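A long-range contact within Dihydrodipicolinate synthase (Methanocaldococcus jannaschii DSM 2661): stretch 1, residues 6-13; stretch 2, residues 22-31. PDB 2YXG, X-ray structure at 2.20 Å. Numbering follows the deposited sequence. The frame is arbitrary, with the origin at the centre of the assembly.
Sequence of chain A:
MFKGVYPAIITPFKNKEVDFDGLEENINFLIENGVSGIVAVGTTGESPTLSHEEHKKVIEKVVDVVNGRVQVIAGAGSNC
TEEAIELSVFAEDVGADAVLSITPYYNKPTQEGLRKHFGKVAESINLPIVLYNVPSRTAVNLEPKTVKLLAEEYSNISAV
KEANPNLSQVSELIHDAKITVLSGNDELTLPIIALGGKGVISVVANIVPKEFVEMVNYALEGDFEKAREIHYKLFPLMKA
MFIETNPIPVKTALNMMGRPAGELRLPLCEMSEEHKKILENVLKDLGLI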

ATOM      1  N   TYR A   6      -2.213 -27.853  11.239  1.00 19.96           N
ATOM      2  CA  TYR A   6      -3.110 -27.505  12.398  1.00 20.46           C
ATOM      3  C   TYR A   6      -4.295 -26.680  11.951  1.00 20.59           C
ATOM      4  O   TYR A   6      -4.173 -25.480  11.736  1.00 21.42           O
ATOM      5  N   PRO A   7      -5.449 -27.312  11.775  1.00 20.63           N
ATOM      6  CA  PRO A   7      -6.522 -26.462  11.276  1.00 20.48           C
ATOM      7  C   PRO A   7      -7.009 -25.499  12.314  1.00 20.13           C
ATOM      8  O   PRO A   7      -7.045 -25.851  13.505  1.00 19.41           O
ATOM      9  N   ALA A   8      -7.373 -24.295  11.851  1.00 18.67           N
ATOM     10  CA  ALA A   8      -7.968 -23.290  12.712  1.00 19.02           C
ATOM     11  C   ALA A   8      -9.444 -23.561  12.623  1.00 19.30           C
ATOM     12  O   ALA A   8     -10.098 -23.291  11.591  1.00 18.79           O
ATOM     13  N   ILE A   9      -9.959 -24.212  13.659  1.00 19.60           N
ATOM     14  CA  ILE A   9     -11.313 -24.722  13.575  1.00 19.96           C
ATOM     15  C   ILE A   9     -12.343 -23.636  13.704  1.00 20.90           C
ATOM     16  O   ILE A   9     -12.136 -22.626  14.428  1.00 20.81           O
ATOM     17  N   ILE A  10     -13.437 -23.809  12.963  1.00 19.87           N
ATOM     18  CA  ILE A  10     -14.552 -22.945  13.163  1.00 20.74           C
ATOM     19  C   ILE A  10     -15.234 -23.257  14.480  1.00 21.04           C
ATOM     20  O   ILE A  10     -15.076 -24.347  15.055  1.00 21.78           O
ATOM     21  N   THR A  11     -15.981 -22.275  14.968  1.00 21.41           N
ATOM     22  CA  THR A  11     -16.927 -22.506  16.063  1.00 22.21           C
ATOM     23  C   THR A  11     -18.337 -22.645  15.415  1.00 22.11           C
ATOM     24  O   THR A  11     -18.911 -21.668  14.979  1.00 21.78           O
ATOM     25  N   PRO A  12     -18.896 -23.854  15.375  1.00 23.29           N
ATOM     26  CA  PRO A  12     -20.245 -24.006  14.789  1.00 23.78           C
ATOM     27  C   PRO A  12     -21.310 -23.558  15.786  1.00 25.14           C
ATOM     28  O   PRO A  12     -21.129 -23.737  16.988  1.00 25.40           O
ATOM     29  N   PHE A  13     -22.376 -22.927  15.283  1.00 25.60           N
ATOM     30  CA  PHE A  13     -23.486 -22.450  16.062  1.00 27.26           C
ATOM     31  C   PHE A  13     -24.798 -23.202  15.658  1.00 29.40           C
ATOM     32  O   PHE A  13     -25.013 -23.537  14.475  1.00 28.32           O
ATOM     33  N   GLY A  22     -21.604 -30.568  17.375  1.00 27.72           N
ATOM     34  CA  GLY A  22     -21.064 -30.350  16.039  1.00 26.30           C
ATOM     35  C   GLY A  22     -19.575 -30.171  16.107  1.00 25.24           C
ATOM     36  O   GLY A  22     -18.832 -30.737  15.290  1.00 24.84           O
ATOM     37  N   LEU A  23     -19.158 -29.413  17.127  1.00 24.80           N
ATOM     38  CA  LEU A  23     -17.766 -29.182  17.448  1.00 25.74           C
ATOM     39  C   LEU A  23     -16.986 -30.500  17.659  1.00 26.39           C
ATOM     40  O   LEU A  23     -15.930 -30.729  17.053  1.00 26.52           O
ATOM     41  N   GLU A  24     -17.533 -31.385  18.481  1.00 27.29           N
ATOM     42  CA  GLU A  24     -16.938 -32.708  18.713  1.00 27.53           C
ATOM     43  C   GLU A  24     -16.729 -33.506  17.432  1.00 27.17           C
ATOM     44  O   GLU A  24     -15.638 -34.049  17.175  1.00 27.11           O
ATOM     45  N   GLU A  25     -17.808 -33.584  16.653  1.00 26.64           N
ATOM     46  CA  GLU A  25     -17.835 -34.246  15.390  1.00 26.65           C
ATOM     47  C   GLU A  25     -16.810 -33.642  14.420  1.00 25.81           C
ATOM     48  O   GLU A  25     -16.097 -34.382  13.714  1.00 24.47           O
ATOM     49  N   ASN A  26     -16.677 -32.309  14.412  1.00 25.59           N
ATOM     50  CA  ASN A  26     -15.607 -31.688  13.561  1.00 24.96           C
ATOM     51  C   ASN A  26     -14.220 -32.096  14.031  1.00 23.95           C
ATOM     52  O   ASN A  26     -13.361 -32.473  13.247  1.00 22.61           O
ATOM     53  N   ILE A  27     -14.026 -32.041  15.340  1.00 24.71           N
ATOM     54  CA  ILE A  27     -12.740 -32.451  15.914  1.00 25.04           C
ATOM     55  C   ILE A  27     -12.325 -33.852  15.532  1.00 24.73           C
ATOM     56  O   ILE A  27     -11.216 -34.065  15.010  1.00 25.12           O
ATOM     57  N   ASN A  28     -13.204 -34.808  15.753  1.00 24.89           N
ATOM     58  CA  ASN A  28     -12.890 -36.208  15.372  1.00 25.38           C
ATOM     59  C   ASN A  28     -12.698 -36.401  13.882  1.00 24.79           C
ATOM     60  O   ASN A  28     -11.828 -37.181  13.473  1.00 26.60           O
ATOM     61  N   PHE A  29     -13.496 -35.711  13.060  1.00 24.14           N
ATOM     62  CA  PHE A  29     -13.244 -35.705  11.620  1.00 24.75           C
ATOM     63  C   PHE A  29     -11.793 -35.296  11.258  1.00 24.65           C
ATOM     64  O   PHE A  29     -11.149 -35.930  10.453  1.00 25.20           O
ATOM     65  N   LEU A  30     -11.283 -34.243  11.867  1.00 24.94           N
ATOM     66  CA  LEU A  30      -9.943 -33.767  11.533  1.00 24.92           C
ATOM     67  C   LEU A  30      -8.872 -34.710  12.080  1.00 24.94           C
ATOM     68  O   LEU A  30      -7.862 -34.997  11.415  1.00 24.53           O
ATOM     69  N   ILE A  31      -9.086 -35.182  13.305  1.00 25.47           N
ATOM     70  CA  ILE A  31      -8.152 -36.163  13.908  1.00 25.34           C
ATOM     71  C   ILE A  31      -8.091 -37.438  13.064  1.00 26.15           C
ATOM     72  O   ILE A  31      -6.990 -37.897  12.796  1.00 25.65           O
TER

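A helix that packs against an extended segment meets it along one face, and the residues on that face recur every three or four positions. The contact between residues 22-31 and residues 6-13 of this dihydrodipicolinate synthase is a compact example. The helix is held by its own backbone hydrogen bonds, among them Asn26 N to Gly22 O at 2.8 Å and Leu30 N to Asn26 O at 3.1 Å. No direct hydrogen bond crosses to the other stretch; 346 Å² of surface, summed over both sides, is buried through apolar packing and a single bridging water.

Gly22 opens the walk. It has no side chain, and the ring of Pro12, which points toward the helix, lies close to its backbone, with Pro12 CG 4.1 Å from Gly22 C. The same Pro12 CG sits 3.7 Å from Leu23 N. The CA-to-CB bond of Leu23 points sideways, but its t, p rotamer brings the end of the side chain nearer to the partner. There Leu23 CD1 serves three neighbours: it is 3.6 Å from Ile9 CD1, 3.8 Å from Pro12 CD and 3.9 Å from the carbonyl oxygen Ile10 O. Glu24 and Glu25 lie out of reach.

One turn on from Gly22, Asn26 points toward the loop with chi1 in the m well. Asn26 ND2 packs 3.8 Å from Pro12 CG and 4.2 Å from Ile10 CD1. Ile10 has a sideways CA-to-CB bond but an end that comes nearer, with chi1 p and chi2 between wells at 144°. The polar link of Asn26 is indirect: a water accepts a hydrogen bond from Asn26 ND2 at 2.6 Å and donates one to Ile10 O at 2.9 Å. Ile27, in the m, t rotamer, directs its CA-to-CB bond sideways; although its end comes nearer, Ile27 CG1 stops 4.6 Å from Ile9 CD1, too far for a contact. Asn28 and Phe29 are again out of reach.

Leu30 restores the contact one turn beyond Asn26. It points toward the partner in the m, t rotamer, and Leu30 CD1 approaches Ile9 CG2 to 3.4 Å and Pro7 CG to 4.0 Å. Ile9, pointing toward the helix with chi1 p and chi2 t, therefore spans two turns: its CD1 meets Leu23 while its CG2 meets Leu30. The general lesson is that inward residues of an extended chain, here Pro7, Ile9 and Pro12, can match the periodic face of a helix, with one water linking a side-chain donor to a backbone acceptor.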

ATOM      1  CB  TYR A   6      -2.374 -26.719  13.492  1.00 19.51           C
ATOM      2  CG  TYR A   6      -1.133 -27.402  14.023  1.00 20.86           C
ATOM      3  CD1 TYR A   6      -1.153 -28.047  15.258  1.00 21.14           C
ATOM      4  CD2 TYR A   6       0.089 -27.363  13.304  1.00 21.60           C
ATOM      5  CE1 TYR A   6       0.007 -28.678  15.764  1.00 21.86           C
ATOM      6  CE2 TYR A   6       1.253 -27.965  13.804  1.00 22.09           C
ATOM      7  CZ  TYR A   6       1.199 -28.642  15.030  1.00 22.59           C
ATOM      8  OH  TYR A   6       2.333 -29.257  15.532  1.00 21.01           O
ATOM      9  CB  PRO A   7      -7.662 -27.437  10.924  1.00 20.88           C
ATOM     10  CG  PRO A   7      -7.190 -28.818  11.498  1.00 22.21           C
ATOM     11  CD  PRO A   7      -5.799 -28.742  11.921  1.00 19.37           C
ATOM     12  CB  ALA A   8      -7.602 -21.862  12.236  1.00 18.60           C
ATOM     13  CB  ILE A   9     -11.630 -25.849  14.577  1.00 21.00           C
ATOM     14  CG1 ILE A   9     -11.437 -25.378  16.028  1.00 20.37           C
ATOM     15  CG2 ILE A   9     -10.844 -27.129  14.162  1.00 20.07           C
ATOM     16  CD1 ILE A   9     -12.238 -26.195  17.063  1.00 23.00           C
ATOM     17  CB  ILE A  10     -15.569 -23.050  12.021  1.00 20.98           C
ATOM     18  CG1 ILE A  10     -16.198 -24.472  12.005  1.00 21.77           C
ATOM     19  CG2 ILE A  10     -14.881 -22.653  10.711  1.00 19.53           C
ATOM     20  CD1 ILE A  10     -17.656 -24.499  11.610  1.00 21.76           C
ATOM     21  CB  THR A  11     -16.872 -21.338  17.122  1.00 21.54           C
ATOM     22  OG1 THR A  11     -15.532 -21.166  17.608  1.00 21.21           O
ATOM     23  CG2 THR A  11     -17.788 -21.607  18.320  1.00 22.54           C
ATOM     24  CB  PRO A  12     -20.352 -25.508  14.514  1.00 24.12           C
ATOM     25  CG  PRO A  12     -19.256 -26.163  15.319  1.00 23.51           C
ATOM     26  CD  PRO A  12     -18.359 -25.125  15.899  1.00 23.47           C
ATOM     27  CB  PHE A  13     -23.677 -20.918  15.884  1.00 26.84           C
ATOM     28  CG  PHE A  13     -22.448 -20.065  16.231  1.00 27.30           C
ATOM     29  CD1 PHE A  13     -21.836 -20.144  17.505  1.00 23.52           C
ATOM     30  CD2 PHE A  13     -21.915 -19.150  15.273  1.00 26.57           C
ATOM     31  CE1 PHE A  13     -20.696 -19.355  17.822  1.00 23.38           C
ATOM     32  CE2 PHE A  13     -20.765 -18.344  15.565  1.00 26.04           C
ATOM     33  CZ  PHE A  13     -20.134 -18.452  16.841  1.00 24.09           C
ATOM     34  CB  LEU A  23     -17.661 -28.246  18.664  1.00 25.76           C
ATOM     35  CG  LEU A  23     -16.315 -27.696  19.134  1.00 27.43           C
ATOM     36  CD1 LEU A  23     -15.694 -26.704  18.098  1.00 29.12           C
ATOM     37  CD2 LEU A  23     -16.511 -26.992  20.443  1.00 26.00           C
ATOM     38  CB  GLU A  24     -17.862 -33.519  19.627  1.00 27.15           C
ATOM     39  CG  GLU A  24     -17.308 -34.875  20.021  1.00 30.40           C
ATOM     40  CD  GLU A  24     -18.070 -35.488  21.203  1.00 36.87           C
ATOM     41  OE1 GLU A  24     -19.295 -35.213  21.361  1.00 40.63           O
ATOM     42  OE2 GLU A  24     -17.443 -36.226  21.974  1.00 37.22           O
ATOM     43  CB  GLU A  25     -19.277 -34.231  14.857  1.00 26.95           C
ATOM     44  CG  GLU A  25     -19.409 -33.976  13.373  1.00 29.57           C
ATOM     45  CD  GLU A  25     -20.804 -34.279  12.785  1.00 31.37           C
ATOM     46  OE1 GLU A  25     -21.857 -34.144  13.491  1.00 34.60           O
ATOM     47  OE2 GLU A  25     -20.813 -34.650  11.583  1.00 36.29           O
ATOM     48  CB  ASN A  26     -15.694 -30.166  13.524  1.00 24.48           C
ATOM     49  CG  ASN A  26     -16.836 -29.673  12.742  1.00 25.81           C
ATOM     50  OD1 ASN A  26     -17.379 -30.385  11.928  1.00 24.25           O
ATOM     51  ND2 ASN A  26     -17.224 -28.414  12.982  1.00 27.64           N
ATOM     52  CB  ILE A  27     -12.718 -32.267  17.417  1.00 25.04           C
ATOM     53  CG1 ILE A  27     -12.848 -30.757  17.694  1.00 26.86           C
ATOM     54  CG2 ILE A  27     -11.383 -32.810  18.002  1.00 25.11           C
ATOM     55  CD1 ILE A  27     -12.963 -30.353  19.136  1.00 25.09           C
ATOM     56  CB  ASN A  28     -14.004 -37.143  15.863  1.00 24.91           C
ATOM     57  CG  ASN A  28     -13.972 -37.319  17.333  1.00 27.07           C
ATOM     58  OD1 ASN A  28     -15.019 -37.347  17.988  1.00 27.95           O
ATOM     59  ND2 ASN A  28     -12.756 -37.439  17.890  1.00 25.33           N
ATOM     60  CB  PHE A  29     -14.237 -34.814  10.880  1.00 24.96           C
ATOM     61  CG  PHE A  29     -13.949 -34.662   9.406  1.00 27.55           C
ATOM     62  CD1 PHE A  29     -14.077 -35.750   8.528  1.00 30.71           C
ATOM     63  CD2 PHE A  29     -13.594 -33.425   8.880  1.00 30.38           C
ATOM     64  CE1 PHE A  29     -13.847 -35.599   7.091  1.00 30.07           C
ATOM     65  CE2 PHE A  29     -13.374 -33.249   7.486  1.00 31.83           C
ATOM     66  CZ  PHE A  29     -13.496 -34.345   6.590  1.00 29.05           C
ATOM     67  CB  LEU A  30      -9.774 -32.387  12.109  1.00 24.47           C
ATOM     68  CG  LEU A  30     -10.852 -31.395  11.636  1.00 26.44           C
ATOM     69  CD1 LEU A  30     -10.841 -30.067  12.464  1.00 22.60           C
ATOM     70  CD2 LEU A  30     -10.751 -31.099  10.094  1.00 23.77           C
ATOM     71  CB  ILE A  31      -8.446 -36.465  15.414  1.00 25.78           C
ATOM     72  CG1 ILE A  31      -8.388 -35.169  16.260  1.00 21.91           C
ATOM     73  CG2 ILE A  31      -7.482 -37.623  15.968  1.00 25.74           C
ATOM     74  CD1 ILE A  31      -8.717 -35.358  17.771  1.00 23.59           C
TER
HETATM   75  O   HOH W   1     -15.383 -27.039  14.138  1.00 23.01           O